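Local structure of 1-deoxy-D-xylulose 5-phosphate reductoisomerase (Zymomonas mobilis, 1R0K) at residues B[191-196]-B[337-342]; B[331-336]-B[344-349]; B[19-24]-B[49-54]; B[25-30]-B[278-283]. The protein catalyses the NADPH-dependent rearrangement and reduction of 1-deoxy-D-xylulose 5-phosphate to 2-C-methyl-D-erythritol 4-phosphate, an early step of isoprenoid biosynthesis, with the help of a divalent metal ion. All coordinates share one frame; numbering follows the deposited sequence.

In the fold
Near the N terminus, contact 3 closes the short loop of helix 15-25, strand 31-38 and helix 42-51, joining two helices of the Rossmann domain. Contact 4 starts within that loop, at 25-30, and ends far along the chain at 278-283; it therefore crosses contact 3, and the Glu-25 to Arg-51 salt bridge ties the two together. Contact 1 opens at 191-196, while contact 4 is still open, so these also cross. It joins the short helix 193-196 to the loop after helix 321-337. Contact 2 closes the hairpin of helices 321-337 and 345-356, crosses contact 1 and touches it through Phe-336. Contacts 3 and 4 lie far from contacts 1 and 2, with centres about 39 to 43 Å apart.

Contact 1: B[191-196]-B[337-342]; sequences VTPERA and LDKKIG
The carboxylate of Glu-194 is gripped at one corner: NZ of Lys-339 meets OE2 on its syn side, 21° out of the carboxylate plane, in a short salt bridge (NZ to OE2, 2.5 Å). The puckered ring of Pro-193 offers its CG to CG of Lys-339 at 3.8 Å and its CB to the backbone of Leu-337. The lysine chain, crossing both partners at about a right angle, thus lays its aliphatic part on the proline and carries its charge onward to the glutamate. A lysine chain extended beyond CG suits this reach, with chi2 to chi4 all near 180°, whereas Glu-194 bends at chi2 (92°) to bring its carboxylate across. Leu-337 adds an apolar touch, CD2 to CB of Pro-193 at 4.2 Å.

Both backbones turn here. Thr-192 is the N-cap of helix 193-196, and proline fits the first turn, where its missing N-H costs nothing. Lys-339, with positive phi, ends helix 321-337 in a Schellman motif. Helix 193-196 thus lies against the C-terminal end of helix 321-337, where Pro-193 also packs on Phe-336, while Leu-337 reaches Ala-206 and Ile-210 of helix 206-214.

Contact 2: B[331-336]-B[344-349]; sequences IAVAAF and LDIAKI
Ile-346 meets Ala-332 and Phe-336 with both its branches, and this is the tight part of the contact. Its CG2 lies 3.7 Å from CB of Ala-332, while CD1 comes equally close to CB of Phe-336, also 3.7 Å, and approaches the ring obliquely. The torsions explain the spread: CG1 stands anti to the carbonyl carbon (chi1 -63°) and the chain runs on extended, sending CD1 to the phenylalanine as CG2 turns to the alanine. Ala-332 suits its place because a single methyl group lets the backbones come close, its CB resting 3.7 Å from O of Ile-346. The segment axes are accordingly only 8.7 Å apart, running roughly antiparallel, with 150° between their directions, as in an alpha-alpha hairpin.

Packing is looser at the margins, where CG2 of Val-333 stays 4.1 Å from CG2 of Ile-346 and CB of Ile-349 approaches Ala-332 less closely. On the outer faces, solvent-exposed Ala-334 and Lys-348 take no part, the lysine chain leading its charge away from the apolar seam. Replacing Ile-346 with an alanine would probably open a gap beside Phe-336 and leave Val-333 without its partner across the seam. Around the hairpin, helix 206-214 receives Val-333 and Ile-346 through Ile-210, and Met-383 of helix 365-385 packs on Ala-335 and Ile-349.

Contact 3: B[19-24]-B[49-54]; sequences STLDLI and AKRTNA
Leu-21 points its branched end across to the C-terminal end of helix 42-51, where CD2 meets the methyl CG2 of Thr-52 at 4.1 Å, the two side chains crossing at about a right angle. The other branch, CD1, stands 4.4 Å from NH1 of Arg-51, approaching the guanidinium obliquely. Leucine suits this buried place because its two methyls can serve different neighbours. Threonine is apt for its divided character: CG2 faces the leucine, while chi1 of 63° turns OG1 back to the carbonyl oxygen of Ala-48, which satisfies the hydroxyl of this buried residue.

These are two neighbouring helices of a Rossmann fold, following the first and second strands, 5-10 and 31-38, and packed on the same side of the parallel sheet. Ile-24 and Thr-52 both pack on Val-33 of strand 31-38, and the Leu-21 side chain lies about 7 Å from that of Thr-13, a predicted NADPH-binding residue.

Arg-51 sits at the exposed margin, where its NE forms a salt bridge with OE2 of Glu-25. The helix ends in a Schellman motif, with Asn-53 at positive phi, a conformation asparagine tolerates well, and Ala-54 N bonded to O of Ala-49 at 2.8 Å.

Contact 4: B[25-30]-B[278-283]; sequences ERNLDR and KRMETP
Pro-283 sits over a face of the Arg-26 guanidinium, Met-280 at the edge of that of Arg-30, and Asn-27 reaches the end of the methionine. Segment 25-30 is the turn joining the first helix of the Rossmann fold, 15-25, to strand 31-38; segment 278-283 is a loop following helix 267-275.

CG of Pro-283 lies 3.7 Å above the Arg-26 guanidinium plane, offset toward its rim, and 4.0 Å from NH2 of that arginine. The extended chain of Arg-26 lets this flat group spread beside the proline, while its NE is engaged by Asp-22 in a salt bridge. Proline suits the place: its compact apolar ring can pack on the weakly hydrated face of a guanidinium, whose N-H groups point outward in its plane.

Arg-30 is turned differently. Bent at chi3 (49°), it presents the edge of its guanidinium to Met-280, whose CB lies near that plane and 3.7 Å from NH2 of Arg-30. The methionine starts with CG tucked between backbone N and carbonyl carbon (chi1 69°), and its flexible, unbranched chain then bends at chi3 so that CE touches ND2 of Asn-27 at 3.4 Å. That methyl also packs on Leu-23 of helix 15-25.

The 278-283 loop also belongs to the dimer interface: Glu-281 forms a salt bridge with Arg-169 of the second subunit. Asparagine suits position 27 because its amide N-H groups serve two acceptors at once: ND2, bonded to O of Leu-23, also donates to a water at 3.0 Å, and that water donates to the backbone O of Glu-281 at 2.8 Å.

Contact 1: B[191-196]-B[337-342]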
loop_
_atom_site.group_PDB
_atom_site.type_symbol
_atom_site.label_atom_id
_atom_site.label_comp_id
_atom_site.label_asym_id
_atom_site.label_seq_id
_atom_site.Cartn_x
_atom_site.Cartn_y
_atom_site.Cartn_z
ATOM N N VAL B 191 36.492 -0.139 12.573
ATOM C CA VAL B 191 35.712 1.087 12.685
ATOM C C VAL B 191 35.867 1.793 14.035
ATOM O O VAL B 191 35.734 1.175 15.094
ATOM C CB VAL B 191 34.219 0.803 12.407
ATOM C CG1 VAL B 191 33.374 2.035 12.717
ATOM C CG2 VAL B 191 34.047 0.408 10.947
ATOM N N THR B 192 36.160 3.092 13.986
ATOM C CA THR B 192 36.328 3.895 15.199
ATOM C C THR B 192 35.019 4.608 15.543
ATOM O O THR B 192 34.169 4.823 14.676
ATOM C CB THR B 192 37.421 4.980 15.027
ATOM O OG1 THR B 192 37.001 5.927 14.039
ATOM C CG2 THR B 192 38.740 4.359 14.598
ATOM N N PRO B 193 34.841 4.988 16.821
ATOM C CA PRO B 193 33.627 5.680 17.271
ATOM C C PRO B 193 33.423 6.977 16.498
ATOM O O PRO B 193 32.295 7.369 16.205
ATOM C CB PRO B 193 33.908 5.950 18.749
ATOM C CG PRO B 193 34.858 4.857 19.128
ATOM C CD PRO B 193 35.776 4.792 17.944
ATOM N N GLU B 194 34.527 7.643 16.181
ATOM C CA GLU B 194 34.464 8.901 15.448
ATOM C C GLU B 194 33.875 8.722 14.048
ATOM O O GLU B 194 33.108 9.564 13.577
ATOM C CB GLU B 194 35.863 9.530 15.362
ATOM C CG GLU B 194 36.401 9.993 16.711
ATOM C CD GLU B 194 37.241 8.945 17.425
ATOM O OE1 GLU B 194 37.001 7.733 17.236
ATOM O OE2 GLU B 194 38.144 9.341 18.194
ATOM N N ARG B 195 34.218 7.622 13.387
ATOM C CA ARG B 195 33.700 7.376 12.049
ATOM C C ARG B 195 32.267 6.866 12.087
ATOM O O ARG B 195 31.418 7.307 11.308
ATOM C CB ARG B 195 34.571 6.357 11.310
ATOM C CG ARG B 195 34.529 6.540 9.801
ATOM C CD ARG B 195 33.952 5.355 9.046
ATOM N NE ARG B 195 34.891 4.247 8.926
ATOM C CZ ARG B 195 34.941 3.423 7.882
ATOM N NH1 ARG B 195 34.112 3.587 6.864
ATOM N NH2 ARG B 195 35.808 2.420 7.864
ATOM N N ALA B 196 32.004 5.942 13.010
ATOM C CA ALA B 196 30.685 5.324 13.151
ATOM C C ALA B 196 29.520 6.265 13.440
ATOM O O ALA B 196 28.392 6.007 13.023
ATOM C CB ALA B 196 30.741 4.248 14.224
ATOM N N LEU B 337 31.742 3.621 22.216
ATOM C CA LEU B 337 31.911 5.065 22.111
ATOM C C LEU B 337 32.994 5.573 23.059
ATOM O O LEU B 337 33.702 6.534 22.747
ATOM C CB LEU B 337 30.589 5.773 22.410
ATOM C CG LEU B 337 29.506 5.581 21.344
ATOM C CD1 LEU B 337 28.209 6.200 21.827
ATOM C CD2 LEU B 337 29.947 6.213 20.029
ATOM N N ASP B 338 33.126 4.918 24.211
ATOM C CA ASP B 338 34.130 5.299 25.206
ATOM C C ASP B 338 35.484 4.669 24.864
ATOM O O ASP B 338 36.458 4.820 25.602
ATOM C CB ASP B 338 33.696 4.841 26.602
ATOM C CG ASP B 338 34.534 5.456 27.705
ATOM O OD1 ASP B 338 34.698 4.808 28.761
ATOM O OD2 ASP B 338 35.024 6.592 27.523
ATOM N N LYS B 339 35.522 3.945 23.749
ATOM C CA LYS B 339 36.736 3.294 23.263
ATOM C C LYS B 339 37.297 2.202 24.167
ATOM O O LYS B 339 38.512 2.089 24.339
ATOM C CB LYS B 339 37.812 4.349 22.987
ATOM C CG LYS B 339 37.362 5.402 21.990
ATOM C CD LYS B 339 38.465 6.386 21.673
ATOM C CE LYS B 339 38.015 7.383 20.618
ATOM N NZ LYS B 339 39.119 8.303 20.252
ATOM N N LYS B 340 36.410 1.389 24.735
ATOM C CA LYS B 340 36.835 0.302 25.607
ATOM C C LYS B 340 36.784 -1.034 24.872
ATOM O O LYS B 340 37.397 -2.011 25.303
ATOM C CB LYS B 340 35.954 0.241 26.860
ATOM C CG LYS B 340 36.231 1.347 27.872
ATOM C CD LYS B 340 35.482 1.090 29.177
ATOM C CE LYS B 340 35.862 2.100 30.249
ATOM N NZ LYS B 340 35.205 1.785 31.549
ATOM N N ILE B 341 36.046 -1.068 23.766
ATOM C CA ILE B 341 35.919 -2.272 22.951
ATOM C C ILE B 341 35.866 -1.900 21.467
ATOM O O ILE B 341 35.732 -0.726 21.116
ATOM C CB ILE B 341 34.633 -3.065 23.298
ATOM C CG1 ILE B 341 33.396 -2.200 23.030
ATOM C CG2 ILE B 341 34.661 -3.504 24.754
ATOM C CD1 ILE B 341 32.079 -2.907 23.302
ATOM N N GLY B 342 35.969 -2.903 20.603
ATOM C CA GLY B 342 35.914 -2.656 19.176
ATOM C C GLY B 342 34.477 -2.629 18.688
ATOM O O GLY B 342 33.566 -3.037 19.412
#

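Contact 2: B[331-336]-B[344-349]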
loop_
_atom_site.group_PDB
_atom_site.type_symbol
_atom_site.label_atom_id
_atom_site.label_comp_id
_atom_site.label_asym_id
_atom_site.label_seq_id
_atom_site.Cartn_x
_atom_site.Cartn_y
_atom_site.Cartn_z
ATOM N N ILE B 331 24.872 -0.772 27.141
ATOM C CA ILE B 331 26.186 -0.818 27.765
ATOM C C ILE B 331 27.285 -0.999 26.729
ATOM O O ILE B 331 28.282 -0.282 26.743
ATOM C CB ILE B 331 26.272 -1.988 28.785
ATOM C CG1 ILE B 331 25.317 -1.729 29.948
ATOM C CG2 ILE B 331 27.696 -2.148 29.299
ATOM C CD1 ILE B 331 25.709 -0.532 30.790
ATOM N N ALA B 332 27.094 -1.962 25.833
ATOM C CA ALA B 332 28.081 -2.250 24.803
ATOM C C ALA B 332 28.341 -1.047 23.900
ATOM O O ALA B 332 29.491 -0.725 23.612
ATOM C CB ALA B 332 27.632 -3.447 23.973
ATOM N N VAL B 333 27.275 -0.391 23.448
ATOM C CA VAL B 333 27.423 0.780 22.587
ATOM C C VAL B 333 28.207 1.877 23.314
ATOM O O VAL B 333 29.142 2.456 22.761
ATOM C CB VAL B 333 26.035 1.322 22.149
ATOM C CG1 VAL B 333 26.181 2.670 21.466
ATOM C CG2 VAL B 333 25.372 0.329 21.201
ATOM N N ALA B 334 27.831 2.152 24.560
ATOM C CA ALA B 334 28.514 3.172 25.350
ATOM C C ALA B 334 29.994 2.825 25.507
ATOM O O ALA B 334 30.854 3.706 25.459
ATOM C CB ALA B 334 27.851 3.303 26.725
ATOM N N ALA B 335 30.289 1.541 25.694
ATOM C CA ALA B 335 31.669 1.085 25.845
ATOM C C ALA B 335 32.438 1.352 24.557
ATOM O O ALA B 335 33.581 1.806 24.589
ATOM C CB ALA B 335 31.700 -0.402 26.172
ATOM N N PHE B 336 31.809 1.063 23.422
ATOM C CA PHE B 336 32.443 1.298 22.133
ATOM C C PHE B 336 32.748 2.783 21.984
ATOM O O PHE B 336 33.872 3.161 21.662
ATOM C CB PHE B 336 31.532 0.845 20.985
ATOM C CG PHE B 336 32.028 1.256 19.623
ATOM C CD1 PHE B 336 33.277 0.832 19.163
ATOM C CD2 PHE B 336 31.263 2.085 18.813
ATOM C CE1 PHE B 336 33.756 1.231 17.913
ATOM C CE2 PHE B 336 31.729 2.491 17.560
ATOM C CZ PHE B 336 32.979 2.064 17.110
ATOM N N LEU B 344 32.893 -4.460 16.471
ATOM C CA LEU B 344 32.284 -5.784 16.416
ATOM C C LEU B 344 32.090 -6.437 17.774
ATOM O O LEU B 344 31.402 -7.456 17.883
ATOM C CB LEU B 344 33.100 -6.713 15.513
ATOM C CG LEU B 344 33.175 -6.286 14.043
ATOM C CD1 LEU B 344 33.960 -7.330 13.244
ATOM C CD2 LEU B 344 31.768 -6.133 13.476
ATOM N N ASP B 345 32.695 -5.861 18.808
ATOM C CA ASP B 345 32.555 -6.410 20.154
ATOM C C ASP B 345 31.180 -6.080 20.735
ATOM O O ASP B 345 30.739 -6.708 21.700
ATOM C CB ASP B 345 33.639 -5.865 21.094
ATOM C CG ASP B 345 35.023 -6.387 20.767
ATOM O OD1 ASP B 345 35.150 -7.581 20.434
ATOM O OD2 ASP B 345 35.991 -5.604 20.860
ATOM N N ILE B 346 30.510 -5.088 20.158
ATOM C CA ILE B 346 29.190 -4.701 20.640
ATOM C C ILE B 346 28.240 -5.890 20.594
ATOM O O ILE B 346 27.697 -6.298 21.623
ATOM C CB ILE B 346 28.601 -3.545 19.807
ATOM C CG1 ILE B 346 29.478 -2.300 19.965
ATOM C CG2 ILE B 346 27.178 -3.246 20.260
ATOM C CD1 ILE B 346 29.148 -1.179 19.004
ATOM N N ALA B 347 28.046 -6.454 19.405
ATOM C CA ALA B 347 27.158 -7.603 19.261
ATOM C C ALA B 347 27.677 -8.801 20.050
ATOM O O ALA B 347 26.894 -9.639 20.497
ATOM C CB ALA B 347 27.001 -7.976 17.782
ATOM N N LYS B 348 28.992 -8.900 20.212
ATOM C CA LYS B 348 29.548 -10.020 20.968
ATOM C C LYS B 348 29.183 -9.905 22.441
ATOM O O LYS B 348 28.792 -10.887 23.065
ATOM C CB LYS B 348 31.070 -10.091 20.797
ATOM C CG LYS B 348 31.483 -10.526 19.399
ATOM C CD LYS B 348 32.989 -10.686 19.259
ATOM C CE LYS B 348 33.349 -11.095 17.833
ATOM N NZ LYS B 348 34.813 -11.325 17.657
ATOM N N ILE B 349 29.305 -8.706 22.998
ATOM C CA ILE B 349 28.960 -8.495 24.397
ATOM C C ILE B 349 27.474 -8.774 24.583
ATOM O O ILE B 349 27.069 -9.393 25.570
ATOM C CB ILE B 349 29.256 -7.042 24.848
ATOM C CG1 ILE B 349 30.767 -6.774 24.818
ATOM C CG2 ILE B 349 28.698 -6.803 26.244
ATOM C CD1 ILE B 349 31.578 -7.661 25.722
#

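Contact 3: B[19-24]-B[49-54]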
loop_
_atom_site.group_PDB
_atom_site.type_symbol
_atom_site.label_atom_id
_atom_site.label_comp_id
_atom_site.label_asym_id
_atom_site.label_seq_id
_atom_site.Cartn_x
_atom_site.Cartn_y
_atom_site.Cartn_z
ATOM N N SER B 19 7.364 17.694 15.888
ATOM C CA SER B 19 6.575 17.372 14.703
ATOM C C SER B 19 5.113 17.195 15.087
ATOM O O SER B 19 4.211 17.576 14.336
ATOM C CB SER B 19 7.096 16.090 14.049
ATOM O OG SER B 19 8.408 16.269 13.540
ATOM N N THR B 20 4.882 16.622 16.263
ATOM C CA THR B 20 3.522 16.402 16.739
ATOM C C THR B 20 2.840 17.740 17.016
ATOM O O THR B 20 1.697 17.946 16.623
ATOM C CB THR B 20 3.511 15.543 18.023
ATOM O OG1 THR B 20 4.138 14.282 17.756
ATOM C CG2 THR B 20 2.072 15.295 18.493
ATOM N N LEU B 21 3.541 18.651 17.687
ATOM C CA LEU B 21 2.964 19.963 17.989
ATOM C C LEU B 21 2.687 20.757 16.716
ATOM O O LEU B 21 1.693 21.481 16.630
ATOM C CB LEU B 21 3.891 20.748 18.917
ATOM C CG LEU B 21 3.695 20.404 20.400
ATOM C CD1 LEU B 21 4.803 21.001 21.233
ATOM C CD2 LEU B 21 2.343 20.920 20.853
ATOM N N ASP B 22 3.566 20.616 15.730
ATOM C CA ASP B 22 3.396 21.302 14.455
ATOM C C ASP B 22 1.995 21.001 13.922
ATOM O O ASP B 22 1.245 21.910 13.569
ATOM C CB ASP B 22 4.448 20.817 13.447
ATOM C CG ASP B 22 4.337 21.519 12.097
ATOM O OD1 ASP B 22 4.950 22.595 11.923
ATOM O OD2 ASP B 22 3.629 20.996 11.210
ATOM N N LEU B 23 1.632 19.723 13.886
ATOM C CA LEU B 23 0.322 19.331 13.376
ATOM C C LEU B 23 -0.820 19.765 14.285
ATOM O O LEU B 23 -1.881 20.164 13.806
ATOM C CB LEU B 23 0.265 17.811 13.158
ATOM C CG LEU B 23 1.283 17.253 12.156
ATOM C CD1 LEU B 23 0.969 15.784 11.867
ATOM C CD2 LEU B 23 1.230 18.060 10.867
ATOM N N ILE B 24 -0.607 19.687 15.596
ATOM C CA ILE B 24 -1.640 20.090 16.547
ATOM C C ILE B 24 -1.936 21.589 16.437
ATOM O O ILE B 24 -3.093 22.004 16.399
ATOM C CB ILE B 24 -1.216 19.776 18.006
ATOM C CG1 ILE B 24 -1.159 18.260 18.215
ATOM C CG2 ILE B 24 -2.200 20.416 18.989
ATOM C CD1 ILE B 24 -0.611 17.840 19.563
ATOM N N ALA B 49 3.558 25.042 25.842
ATOM C CA ALA B 49 2.425 24.972 26.755
ATOM C C ALA B 49 1.589 26.246 26.693
ATOM O O ALA B 49 0.360 26.195 26.615
ATOM C CB ALA B 49 2.922 24.740 28.179
ATOM N N LYS B 50 2.261 27.392 26.727
ATOM C CA LYS B 50 1.567 28.671 26.681
ATOM C C LYS B 50 0.885 28.904 25.335
ATOM O O LYS B 50 -0.227 29.424 25.283
ATOM C CB LYS B 50 2.544 29.812 26.994
ATOM C CG LYS B 50 3.007 29.811 28.444
ATOM C CD LYS B 50 3.844 31.028 28.791
ATOM C CE LYS B 50 5.198 30.991 28.123
ATOM N NZ LYS B 50 6.009 32.162 28.553
ATOM N N ARG B 51 1.546 28.511 24.253
ATOM C CA ARG B 51 0.979 28.677 22.919
ATOM C C ARG B 51 -0.319 27.897 22.777
ATOM O O ARG B 51 -1.336 28.437 22.335
ATOM C CB ARG B 51 1.939 28.174 21.845
ATOM C CG ARG B 51 3.220 28.942 21.703
ATOM C CD ARG B 51 3.819 28.662 20.339
ATOM N NE ARG B 51 4.019 27.236 20.097
ATOM C CZ ARG B 51 5.084 26.553 20.504
ATOM N NH1 ARG B 51 5.186 25.256 20.240
ATOM N NH2 ARG B 51 6.056 27.171 21.166
ATOM N N THR B 52 -0.270 26.620 23.147
ATOM C CA THR B 52 -1.427 25.735 23.042
ATOM C C THR B 52 -2.399 25.847 24.205
ATOM O O THR B 52 -3.384 25.110 24.264
ATOM C CB THR B 52 -0.983 24.271 22.933
ATOM O OG1 THR B 52 -0.298 23.890 24.133
ATOM C CG2 THR B 52 -0.047 24.093 21.739
ATOM N N ASN B 53 -2.125 26.765 25.126
ATOM C CA ASN B 53 -2.996 26.958 26.279
ATOM C C ASN B 53 -3.185 25.615 26.984
ATOM O O ASN B 53 -4.296 25.254 27.374
ATOM C CB ASN B 53 -4.352 27.501 25.820
ATOM C CG ASN B 53 -5.229 27.943 26.974
ATOM O OD1 ASN B 53 -6.431 28.150 26.809
ATOM N ND2 ASN B 53 -4.631 28.099 28.150
ATOM N N ALA B 54 -2.089 24.878 27.128
ATOM C CA ALA B 54 -2.121 23.572 27.777
ATOM C C ALA B 54 -2.562 23.716 29.224
ATOM O O ALA B 54 -2.331 24.749 29.854
ATOM C CB ALA B 54 -0.744 22.920 27.710
#

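Contact 4: B[25-30]-B[278-283]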
loop_
_atom_site.group_PDB
_atom_site.type_symbol
_atom_site.label_atom_id
_atom_site.label_comp_id
_atom_site.label_asym_id
_atom_site.label_seq_id
_atom_site.Cartn_x
_atom_site.Cartn_y
_atom_site.Cartn_z
ATOM N N GLU B 25 -0.885 22.394 16.374
ATOM C CA GLU B 25 -1.057 23.837 16.297
ATOM C C GLU B 25 -1.670 24.363 14.998
ATOM O O GLU B 25 -2.159 25.495 14.955
ATOM C CB GLU B 25 0.271 24.516 16.613
ATOM C CG GLU B 25 0.608 24.393 18.096
ATOM C CD GLU B 25 1.900 25.073 18.470
ATOM O OE1 GLU B 25 2.960 24.404 18.449
ATOM O OE2 GLU B 25 1.851 26.284 18.773
ATOM N N ARG B 26 -1.661 23.540 13.953
ATOM C CA ARG B 26 -2.270 23.905 12.673
ATOM C C ARG B 26 -3.744 23.522 12.759
ATOM O O ARG B 26 -4.512 23.733 11.820
ATOM C CB ARG B 26 -1.636 23.120 11.520
ATOM C CG ARG B 26 -0.169 23.396 11.293
ATOM C CD ARG B 26 0.426 22.427 10.278
ATOM N NE ARG B 26 1.850 22.682 10.092
ATOM C CZ ARG B 26 2.340 23.704 9.401
ATOM N NH1 ARG B 26 1.520 24.565 8.815
ATOM N NH2 ARG B 26 3.650 23.877 9.316
ATOM N N ASN B 27 -4.134 22.958 13.897
ATOM C CA ASN B 27 -5.505 22.506 14.086
ATOM C C ASN B 27 -6.004 22.693 15.514
ATOM O O ASN B 27 -6.641 21.803 16.079
ATOM C CB ASN B 27 -5.593 21.028 13.702
ATOM C CG ASN B 27 -5.260 20.787 12.244
ATOM O OD1 ASN B 27 -6.087 21.027 11.365
ATOM N ND2 ASN B 27 -4.040 20.321 11.977
ATOM N N LEU B 28 -5.724 23.850 16.099
ATOM C CA LEU B 28 -6.153 24.112 17.460
ATOM C C LEU B 28 -7.667 24.154 17.590
ATOM O O LEU B 28 -8.203 24.108 18.694
ATOM C CB LEU B 28 -5.528 25.414 17.966
ATOM C CG LEU B 28 -4.024 25.277 18.214
ATOM C CD1 LEU B 28 -3.432 26.621 18.630
ATOM C CD2 LEU B 28 -3.794 24.217 19.290
ATOM N N ASP B 29 -8.361 24.235 16.461
ATOM C CA ASP B 29 -9.819 24.253 16.498
ATOM C C ASP B 29 -10.327 22.814 16.583
ATOM O O ASP B 29 -11.501 22.572 16.869
ATOM C CB ASP B 29 -10.380 24.932 15.243
ATOM C CG ASP B 29 -10.038 24.187 13.968
ATOM O OD1 ASP B 29 -8.839 23.932 13.723
ATOM O OD2 ASP B 29 -10.971 23.863 13.204
ATOM N N ARG B 30 -9.427 21.862 16.345
ATOM C CA ARG B 30 -9.771 20.439 16.378
ATOM C C ARG B 30 -9.201 19.732 17.609
ATOM O O ARG B 30 -9.735 18.715 18.054
ATOM C CB ARG B 30 -9.242 19.745 15.116
ATOM C CG ARG B 30 -9.997 20.079 13.832
ATOM C CD ARG B 30 -9.199 19.681 12.588
ATOM N NE ARG B 30 -8.682 18.315 12.666
ATOM C CZ ARG B 30 -7.822 17.783 11.798
ATOM N NH1 ARG B 30 -7.372 18.499 10.771
ATOM N NH2 ARG B 30 -7.399 16.533 11.962
ATOM N N LYS B 278 -9.422 8.688 10.583
ATOM C CA LYS B 278 -9.543 9.588 9.441
ATOM C C LYS B 278 -8.143 9.941 8.952
ATOM O O LYS B 278 -7.151 9.394 9.432
ATOM C CB LYS B 278 -10.271 10.872 9.852
ATOM C CG LYS B 278 -11.636 10.644 10.468
ATOM C CD LYS B 278 -12.260 11.964 10.898
ATOM C CE LYS B 278 -13.663 11.761 11.450
ATOM N NZ LYS B 278 -14.281 13.051 11.866
ATOM N N ARG B 279 -8.069 10.855 7.991
ATOM C CA ARG B 279 -6.789 11.308 7.462
ATOM C C ARG B 279 -6.787 12.827 7.554
ATOM O O ARG B 279 -7.842 13.463 7.468
ATOM C CB ARG B 279 -6.618 10.887 5.998
ATOM C CG ARG B 279 -6.448 9.395 5.777
ATOM C CD ARG B 279 -5.006 8.950 5.969
ATOM N NE ARG B 279 -4.844 7.529 5.653
ATOM C CZ ARG B 279 -3.670 6.925 5.481
ATOM N NH1 ARG B 279 -2.538 7.612 5.596
ATOM N NH2 ARG B 279 -3.628 5.630 5.188
ATOM N N MET B 280 -5.611 13.407 7.747
ATOM C CA MET B 280 -5.495 14.855 7.835
ATOM C C MET B 280 -4.371 15.306 6.928
ATOM O O MET B 280 -3.460 14.542 6.621
ATOM C CB MET B 280 -5.175 15.288 9.266
ATOM C CG MET B 280 -3.777 14.903 9.722
ATOM S SD MET B 280 -3.487 15.237 11.475
ATOM C CE MET B 280 -3.287 17.037 11.462
ATOM N N GLU B 281 -4.429 16.554 6.495
ATOM C CA GLU B 281 -3.372 17.058 5.651
ATOM C C GLU B 281 -2.171 17.417 6.526
ATOM O O GLU B 281 -2.328 17.760 7.701
ATOM C CB GLU B 281 -3.855 18.293 4.889
ATOM C CG GLU B 281 -2.809 18.867 3.954
ATOM C CD GLU B 281 -3.401 19.798 2.926
ATOM O OE1 GLU B 281 -4.083 20.765 3.325
ATOM O OE2 GLU B 281 -3.182 19.561 1.718
ATOM N N THR B 282 -0.973 17.275 5.973
ATOM C CA THR B 282 0.250 17.659 6.681
ATOM C C THR B 282 1.097 18.319 5.606
ATOM O O THR B 282 0.819 18.174 4.419
ATOM C CB THR B 282 1.048 16.459 7.259
ATOM O OG1 THR B 282 1.759 15.801 6.207
ATOM C CG2 THR B 282 0.116 15.465 7.951
ATOM N N PRO B 283 2.123 19.081 6.001
ATOM C CA PRO B 283 2.936 19.711 4.957
ATOM C C PRO B 283 4.050 18.807 4.433
ATOM O O PRO B 283 4.930 19.256 3.711
ATOM C CB PRO B 283 3.460 20.972 5.637
ATOM C CG PRO B 283 3.550 20.578 7.061
ATOM C CD PRO B 283 2.323 19.733 7.308
HETATM O O HOH W 1 -3.651 19.888 9.028
#